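Local coordinates for protein TBC1 domain family member 22A (Homo sapiens, PDB 2QFZ) that probably acts as a GTPase-activating protein for Rab-family GTPases through the TBC domain that makes up most of this chain, at residues 294-299 and 307-312; 232-237 and 303-308; 41-46 and 57-62. All blocks are in the same frame, centred on the assembly; numbering follows the deposited sequence.

Interaction 1 of 3, residues 294-299 and 307-312; sequences KEILEE and LFLQNL
F308 lays the far rim of its ring against the aliphatic part of E295: CZ of F308 comes within 3.5 Å of CB of E295 and 4.1 Å of its CG. The ring reaches this far because its CG lies anti to the backbone N (chi1 179°), which carries the phenyl out from helix 302-309 to helix 293-298. E295 suits a half-covered place. Its methylenes lie against the phenyl, while the chain bends at chi2 and leads the carboxylate away from the facing segment. The approach is oblique, with carboxylate and ring planes 34° apart. CE2 of F308 is 4.3 Å from CG1 of I296, which lies at the ring edge, near its plane. One face of the ring is backed from its own segment by L312, whose CD2 stands 3.5 Å above the plane, offset toward the rim.

Both helices belong to the all-helical TBC fold, and the chain turns back between them, setting one short helix against the next. On the buried side of this hairpin I296 and L309 cross at about a right angle, CD1 of I296 lying 4.0 Å from CD2 of L309. Branched aliphatic residues suit this spot, since both also pack on L289 of helix 276-291, and L309 reaches L235 and F245 besides. Within 307-312, ND2 of N311 donates to the carbonyl O of L307 at 2.6 Å, nearly straight at 169° and in the carbonyl plane, on a lone pair.

Interaction 2 of 3, residues 232-237 and 303-308; sequences HRHLDQ and QELLLF
L305 is the residue of 303-308 that meets H234 and L235 of helix 229-237, in a helix-on-helix contact of the all-helical TBC fold. The backbones come nearest at L235 and L305, whose CA atoms are 8.5 Å apart.

The apolar part rests on one methyl. CD2 of L305 lies 4.2 Å from CD2 of L235, and the two leucine side chains cross at about a right angle, so they meet through branch ends instead of lying along each other. A chi1 of -179° turns the isobutyl group of L305 away from its own backbone N and across the gap between the helices. Leucine fits a buried position that must fill space between two helices; V240 and H238, from the loop after helix 229-237, add to its surroundings.

The second kind of contact is methyl against imidazole. The same CD2 of L305 comes obliquely to the ring of H234, 4.1 Å from its CD2 and 4.2 Å from its NE2. Histidine suits this buried place because it can take a methyl against its ring while NE2 keeps a polar partner.

No hydrogen bond joins the two segments. The polar partner of H234 lies outside them, just after helix 293-298: its NE2 makes a weak hydrogen bond to the carbonyl O of E299.

Interaction 3 of 3, residues 41-46 and 57-62; sequences EELRRL and PMTWKL
L43 gives up the most surface in this contact, lodging its isobutyl group against T59 and L62 of the facing helix. With chi1 at -169° the CB-CG bond of L43 points away from its backbone N, and the branched end is directed from helix 40-47 at helix 56-63. There the branch straddles one methyl: CG2 of T59 is 4.0 Å from CG of L43 and 4.1 Å from its CD1, and CD2 of L43 is just as near. The two side chains meet at a slant.

T59 shows why a threonine works at a buried helical position. Its CG2 gives the leucine a hydrocarbon surface, while OG1 hydrogen-bonds the carbonyl O of V55, a turn earlier, so the hydroxyl is satisfied within the same part of the chain. One turn on from T59, L62 adds its CB, 4.1 Å from CD2 of L43; these two leucines cross at about a right angle. An alanine at L43 would remove the whole branched end and is likely to leave a gap beside the methyl of T59 and the CB of L62.

Contact between the two segments is wholly apolar, and all three residues are buried. Helix 25-34 completes the group in this all-helical domain, bringing L33 against both L43 and L62, and L63 of helix 56-63 extends the surface that meets L43. On another side of helix 56-63, P57 and W60 pack against V160 of helix 150-162.

In the fold
Interactions 1 and 2 share helix 302-309, which meets helix 293-298 through F308 and L309 and helix 229-237 through L305; their centres are 7 Å apart. H234 of interaction 2 also packs against I296 of interaction 1, so the two form one continuous patch. Interaction 3 lies on the opposite side of the chain's centre, about 36 and 39 Å from them between centres, and joins two helices near the N-terminal end. The touching residues of interactions 2 and 3 are all buried, whereas interaction 1 is partly so. The chemistry follows: interaction 3 is aliphatic, interaction 2 adds an imidazole, and interaction 1 sets a phenyl against the methylenes of a partly exposed glutamate.

Interaction 1 of 3, residues 294-299 and 307-312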
# COMPACT_ATOMS: atom_id res chain seq x y z
N LYS A 294 -17.76 7.62 17.76
CA LYS A 294 -18.17 7.63 19.18
C LYS A 294 -17.06 8.13 20.09
O LYS A 294 -17.26 9.06 20.87
CB LYS A 294 -18.58 6.20 19.61
CG LYS A 294 -18.79 5.97 21.15
N GLU A 295 -15.88 7.53 19.98
CA GLU A 295 -14.71 7.99 20.71
C GLU A 295 -14.23 9.43 20.33
O GLU A 295 -13.71 10.12 21.19
CB GLU A 295 -13.56 7.00 20.53
CG GLU A 295 -13.82 5.61 21.13
CD GLU A 295 -14.34 4.57 20.14
OE1 GLU A 295 -15.16 4.89 19.25
OE2 GLU A 295 -13.92 3.39 20.28
N ILE A 296 -14.39 9.84 19.06
CA ILE A 296 -14.09 11.21 18.61
C ILE A 296 -14.99 12.25 19.28
O ILE A 296 -14.53 13.21 19.85
CB ILE A 296 -14.24 11.36 17.04
CG1 ILE A 296 -13.11 10.67 16.29
CG2 ILE A 296 -14.29 12.85 16.60
CD1 ILE A 296 -13.37 10.52 14.76
N LEU A 297 -16.29 12.04 19.17
CA LEU A 297 -17.29 12.93 19.73
C LEU A 297 -17.33 13.02 21.28
O LEU A 297 -17.82 14.01 21.83
CB LEU A 297 -18.65 12.51 19.20
CG LEU A 297 -18.85 12.72 17.68
CD1 LEU A 297 -20.06 11.88 17.15
CD2 LEU A 297 -19.04 14.17 17.37
N GLU A 298 -16.79 12.01 21.97
CA GLU A 298 -16.65 12.00 23.41
C GLU A 298 -15.37 12.70 23.86
O GLU A 298 -15.26 13.12 25.03
CB GLU A 298 -16.58 10.56 23.93
N GLU A 299 -14.40 12.82 22.95
CA GLU A 299 -13.13 13.47 23.24
C GLU A 299 -13.24 14.98 23.06
O GLU A 299 -13.54 15.46 21.97
CB GLU A 299 -12.02 12.90 22.34
CG GLU A 299 -10.67 13.40 22.67
CD GLU A 299 -10.30 13.13 24.10
OE1 GLU A 299 -9.92 11.98 24.41
OE2 GLU A 299 -10.38 14.08 24.92
N LEU A 307 -3.98 13.13 19.37
CA LEU A 307 -3.24 11.88 19.71
C LEU A 307 -3.96 10.62 19.34
O LEU A 307 -3.33 9.71 18.84
CB LEU A 307 -2.87 11.79 21.19
CG LEU A 307 -1.72 12.73 21.58
CD1 LEU A 307 -1.88 13.12 23.06
CD2 LEU A 307 -0.32 12.14 21.29
N PHE A 308 -5.26 10.58 19.61
CA PHE A 308 -6.16 9.46 19.29
C PHE A 308 -6.24 9.23 17.76
O PHE A 308 -6.09 8.12 17.29
CB PHE A 308 -7.57 9.75 19.87
CG PHE A 308 -8.57 8.68 19.58
CD1 PHE A 308 -8.49 7.44 20.23
CD2 PHE A 308 -9.61 8.89 18.68
CE1 PHE A 308 -9.42 6.44 19.97
CE2 PHE A 308 -10.54 7.88 18.41
CZ PHE A 308 -10.43 6.64 19.08
N LEU A 309 -6.48 10.31 17.00
CA LEU A 309 -6.64 10.22 15.54
C LEU A 309 -5.33 9.75 14.87
O LEU A 309 -5.36 9.14 13.79
CB LEU A 309 -7.05 11.57 14.97
CG LEU A 309 -8.50 12.04 15.21
CD1 LEU A 309 -8.72 13.53 14.85
CD2 LEU A 309 -9.44 11.18 14.41
N GLN A 310 -4.21 10.07 15.52
CA GLN A 310 -2.89 9.70 15.06
C GLN A 310 -2.49 8.34 15.58
O GLN A 310 -1.45 7.84 15.20
CB GLN A 310 -1.86 10.72 15.54
CG GLN A 310 -1.88 12.01 14.82
CD GLN A 310 -0.88 13.03 15.37
OE1 GLN A 310 -0.47 12.96 16.53
NE2 GLN A 310 -0.52 14.01 14.54
N ASN A 311 -3.29 7.74 16.48
CA ASN A 311 -2.94 6.47 17.13
C ASN A 311 -4.17 5.62 17.34
O ASN A 311 -4.45 5.18 18.45
CB ASN A 311 -2.28 6.72 18.48
CG ASN A 311 -0.94 7.45 18.37
OD1 ASN A 311 0.10 6.82 18.18
ND2 ASN A 311 -0.97 8.77 18.55
N LEU A 312 -4.92 5.38 16.27
CA LEU A 312 -6.20 4.69 16.40
C LEU A 312 -5.96 3.25 16.88
O LEU A 312 -4.96 2.64 16.50
CB LEU A 312 -6.99 4.77 15.09
CG LEU A 312 -7.58 6.18 14.80
CD1 LEU A 312 -8.12 6.24 13.40
CD2 LEU A 312 -8.66 6.60 15.79

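Interaction 2 of 3, residues 232-237 and 303-308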
# COMPACT_ATOMS: atom_id res chain seq x y z
N HIS A 232 -17.30 16.14 11.49
CA HIS A 232 -16.71 17.35 10.87
C HIS A 232 -16.64 18.62 11.74
O HIS A 232 -15.60 19.29 11.79
CB HIS A 232 -17.44 17.66 9.56
CG HIS A 232 -16.88 18.84 8.84
ND1 HIS A 232 -15.61 18.86 8.32
CD2 HIS A 232 -17.42 20.05 8.56
CE1 HIS A 232 -15.39 20.03 7.74
NE2 HIS A 232 -16.48 20.77 7.87
N ARG A 233 -17.75 18.93 12.44
CA ARG A 233 -17.88 20.09 13.30
C ARG A 233 -17.20 19.93 14.64
O ARG A 233 -16.66 20.90 15.18
CB ARG A 233 -19.35 20.45 13.52
CG ARG A 233 -20.08 20.75 12.25
CD ARG A 233 -21.44 21.37 12.49
NE ARG A 233 -22.02 21.75 11.22
CZ ARG A 233 -23.19 22.38 11.07
NH1 ARG A 233 -23.93 22.71 12.12
NH2 ARG A 233 -23.62 22.68 9.83
N HIS A 234 -17.23 18.73 15.19
CA HIS A 234 -16.48 18.45 16.39
C HIS A 234 -14.96 18.67 16.15
O HIS A 234 -14.25 19.25 17.00
CB HIS A 234 -16.81 17.02 16.85
CG HIS A 234 -16.15 16.61 18.12
ND1 HIS A 234 -16.68 16.86 19.37
CD2 HIS A 234 -15.00 15.92 18.33
CE1 HIS A 234 -15.88 16.36 20.29
NE2 HIS A 234 -14.85 15.80 19.69
N LEU A 235 -14.44 18.25 14.99
CA LEU A 235 -12.99 18.47 14.71
C LEU A 235 -12.73 19.97 14.68
O LEU A 235 -11.77 20.44 15.27
CB LEU A 235 -12.55 17.80 13.41
CG LEU A 235 -12.59 16.27 13.43
CD1 LEU A 235 -12.30 15.71 12.07
CD2 LEU A 235 -11.65 15.68 14.44
N ASP A 236 -13.61 20.72 14.01
CA ASP A 236 -13.52 22.20 13.92
C ASP A 236 -13.65 22.85 15.28
O ASP A 236 -12.85 23.71 15.65
CB ASP A 236 -14.64 22.72 13.00
CG ASP A 236 -14.56 24.26 12.75
OD1 ASP A 236 -13.51 24.76 12.33
OD2 ASP A 236 -15.60 24.96 12.92
N GLN A 237 -14.67 22.43 16.03
CA GLN A 237 -14.89 22.91 17.40
C GLN A 237 -13.62 22.75 18.26
O GLN A 237 -13.28 23.61 19.04
CB GLN A 237 -16.10 22.14 18.00
CG GLN A 237 -16.64 22.67 19.34
CD GLN A 237 -17.09 24.14 19.27
OE1 GLN A 237 -17.67 24.59 18.27
NE2 GLN A 237 -16.82 24.89 20.32
N GLN A 303 -5.50 18.10 22.55
CA GLN A 303 -4.24 17.31 22.54
C GLN A 303 -4.50 15.80 22.46
O GLN A 303 -3.85 15.08 21.70
CB GLN A 303 -3.41 17.64 23.80
CG GLN A 303 -1.99 17.03 23.85
CD GLN A 303 -1.38 17.04 25.29
OE1 GLN A 303 -1.99 17.53 26.25
NE2 GLN A 303 -0.17 16.48 25.41
N GLU A 304 -5.43 15.32 23.27
CA GLU A 304 -5.79 13.91 23.28
C GLU A 304 -6.59 13.52 22.05
O GLU A 304 -6.51 12.38 21.63
CB GLU A 304 -6.58 13.55 24.55
CG GLU A 304 -5.76 13.59 25.82
CD GLU A 304 -6.47 12.97 27.03
OE1 GLU A 304 -5.82 12.76 28.06
OE2 GLU A 304 -7.68 12.69 26.96
N LEU A 305 -7.39 14.45 21.51
CA LEU A 305 -8.15 14.22 20.27
C LEU A 305 -7.21 13.96 19.07
O LEU A 305 -7.34 12.96 18.36
CB LEU A 305 -9.06 15.39 19.94
CG LEU A 305 -9.92 15.23 18.68
CD1 LEU A 305 -10.67 13.90 18.65
CD2 LEU A 305 -10.90 16.45 18.47
N LEU A 306 -6.28 14.87 18.86
CA LEU A 306 -5.24 14.68 17.86
C LEU A 306 -4.40 13.38 18.13
O LEU A 306 -4.19 12.62 17.22
CB LEU A 306 -4.36 15.95 17.74
CG LEU A 306 -3.26 15.93 16.68
CD1 LEU A 306 -3.82 15.42 15.32
CD2 LEU A 306 -2.63 17.26 16.53
N LEU A 307 -3.98 13.13 19.37
CA LEU A 307 -3.24 11.88 19.71
C LEU A 307 -3.96 10.62 19.34
O LEU A 307 -3.33 9.71 18.84
CB LEU A 307 -2.87 11.79 21.19
CG LEU A 307 -1.72 12.73 21.58
CD1 LEU A 307 -1.88 13.12 23.06
CD2 LEU A 307 -0.32 12.14 21.29
N PHE A 308 -5.26 10.58 19.61
CA PHE A 308 -6.16 9.46 19.29
C PHE A 308 -6.24 9.23 17.76
O PHE A 308 -6.09 8.12 17.29
CB PHE A 308 -7.57 9.75 19.87
CG PHE A 308 -8.57 8.68 19.58
CD1 PHE A 308 -8.49 7.44 20.23
CD2 PHE A 308 -9.61 8.89 18.68
CE1 PHE A 308 -9.42 6.44 19.97
CE2 PHE A 308 -10.54 7.88 18.41
CZ PHE A 308 -10.43 6.64 19.08

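Interaction 3 of 3, residues 41-46 and 57-62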
# COMPACT_ATOMS: atom_id res chain seq x y z
N GLU A 41 -11.14 -8.96 -15.65
CA GLU A 41 -12.40 -8.44 -15.11
C GLU A 41 -12.92 -9.38 -14.04
O GLU A 41 -13.17 -8.96 -12.90
CB GLU A 41 -13.46 -8.26 -16.22
CG GLU A 41 -14.90 -7.98 -15.70
N GLU A 42 -13.07 -10.65 -14.41
CA GLU A 42 -13.44 -11.69 -13.48
C GLU A 42 -12.48 -11.87 -12.30
O GLU A 42 -12.91 -12.08 -11.19
CB GLU A 42 -13.65 -13.05 -14.18
CG GLU A 42 -15.02 -13.24 -14.80
CD GLU A 42 -16.13 -12.63 -13.96
OE1 GLU A 42 -16.44 -13.19 -12.88
OE2 GLU A 42 -16.68 -11.57 -14.37
N LEU A 43 -11.18 -11.80 -12.54
CA LEU A 43 -10.19 -11.86 -11.44
C LEU A 43 -10.36 -10.71 -10.42
O LEU A 43 -10.33 -10.96 -9.21
CB LEU A 43 -8.77 -11.83 -11.99
CG LEU A 43 -7.60 -12.14 -11.06
CD1 LEU A 43 -7.67 -13.58 -10.56
CD2 LEU A 43 -6.25 -11.82 -11.76
N ARG A 44 -10.52 -9.48 -10.94
CA ARG A 44 -10.82 -8.27 -10.12
C ARG A 44 -12.05 -8.40 -9.28
O ARG A 44 -12.01 -8.07 -8.09
CB ARG A 44 -11.01 -7.02 -10.98
CG ARG A 44 -9.76 -6.49 -11.52
CD ARG A 44 -9.97 -5.22 -12.27
NE ARG A 44 -8.82 -5.00 -13.14
CZ ARG A 44 -8.80 -5.27 -14.44
NH1 ARG A 44 -9.89 -5.71 -15.07
NH2 ARG A 44 -7.68 -5.04 -15.13
N ARG A 45 -13.15 -8.86 -9.88
CA ARG A 45 -14.40 -9.09 -9.15
C ARG A 45 -14.23 -10.13 -8.03
O ARG A 45 -14.85 -10.01 -6.97
CB ARG A 45 -15.53 -9.48 -10.11
CG ARG A 45 -16.76 -10.03 -9.44
N LEU A 46 -13.39 -11.14 -8.25
CA LEU A 46 -13.15 -12.13 -7.19
C LEU A 46 -12.19 -11.57 -6.11
O LEU A 46 -12.36 -11.83 -4.95
CB LEU A 46 -12.57 -13.42 -7.74
CG LEU A 46 -13.51 -14.47 -8.32
CD1 LEU A 46 -12.75 -15.78 -8.45
CD2 LEU A 46 -14.75 -14.66 -7.49
N PRO A 57 0.52 -13.75 -4.57
CA PRO A 57 1.61 -13.21 -5.38
C PRO A 57 1.32 -13.11 -6.88
O PRO A 57 1.55 -12.05 -7.47
CB PRO A 57 2.76 -14.20 -5.09
CG PRO A 57 2.42 -14.69 -3.67
CD PRO A 57 0.96 -14.89 -3.76
N MET A 58 0.87 -14.18 -7.53
CA MET A 58 0.58 -14.08 -8.99
C MET A 58 -0.64 -13.18 -9.29
O MET A 58 -0.69 -12.51 -10.32
CB MET A 58 0.38 -15.47 -9.58
CG MET A 58 0.09 -15.54 -11.09
SD MET A 58 1.26 -14.68 -12.20
CE MET A 58 2.80 -15.58 -11.85
N THR A 59 -1.68 -13.24 -8.44
CA THR A 59 -2.84 -12.35 -8.61
C THR A 59 -2.42 -10.86 -8.58
O THR A 59 -2.74 -10.12 -9.50
CB THR A 59 -3.96 -12.66 -7.61
OG1 THR A 59 -4.35 -14.02 -7.72
CG2 THR A 59 -5.21 -11.78 -7.86
N TRP A 60 -1.68 -10.44 -7.55
CA TRP A 60 -1.15 -9.06 -7.52
C TRP A 60 -0.34 -8.69 -8.76
O TRP A 60 -0.47 -7.57 -9.33
CB TRP A 60 -0.29 -8.85 -6.26
CG TRP A 60 -1.05 -8.61 -5.01
CD1 TRP A 60 -2.32 -8.97 -4.74
CD2 TRP A 60 -0.56 -7.96 -3.82
NE1 TRP A 60 -2.69 -8.55 -3.49
CE2 TRP A 60 -1.63 -7.93 -2.89
CE3 TRP A 60 0.63 -7.31 -3.49
CZ2 TRP A 60 -1.52 -7.32 -1.64
CZ3 TRP A 60 0.75 -6.71 -2.23
CH2 TRP A 60 -0.32 -6.74 -1.32
N LYS A 61 0.52 -9.60 -9.19
CA LYS A 61 1.26 -9.38 -10.43
C LYS A 61 0.40 -9.20 -11.66
O LYS A 61 0.71 -8.36 -12.51
CB LYS A 61 2.29 -10.48 -10.66
CG LYS A 61 3.42 -10.42 -9.66
CD LYS A 61 4.43 -11.57 -9.86
CE LYS A 61 5.11 -11.87 -8.55
NZ LYS A 61 6.26 -12.78 -8.76
N LEU A 62 -0.69 -9.96 -11.77
CA LEU A 62 -1.58 -9.79 -12.91
C LEU A 62 -2.44 -8.52 -12.84
O LEU A 62 -2.60 -7.82 -13.86
CB LEU A 62 -2.47 -11.00 -13.14
CG LEU A 62 -1.72 -12.23 -13.62
CD1 LEU A 62 -2.60 -13.48 -13.42
CD2 LEU A 62 -1.24 -12.06 -15.10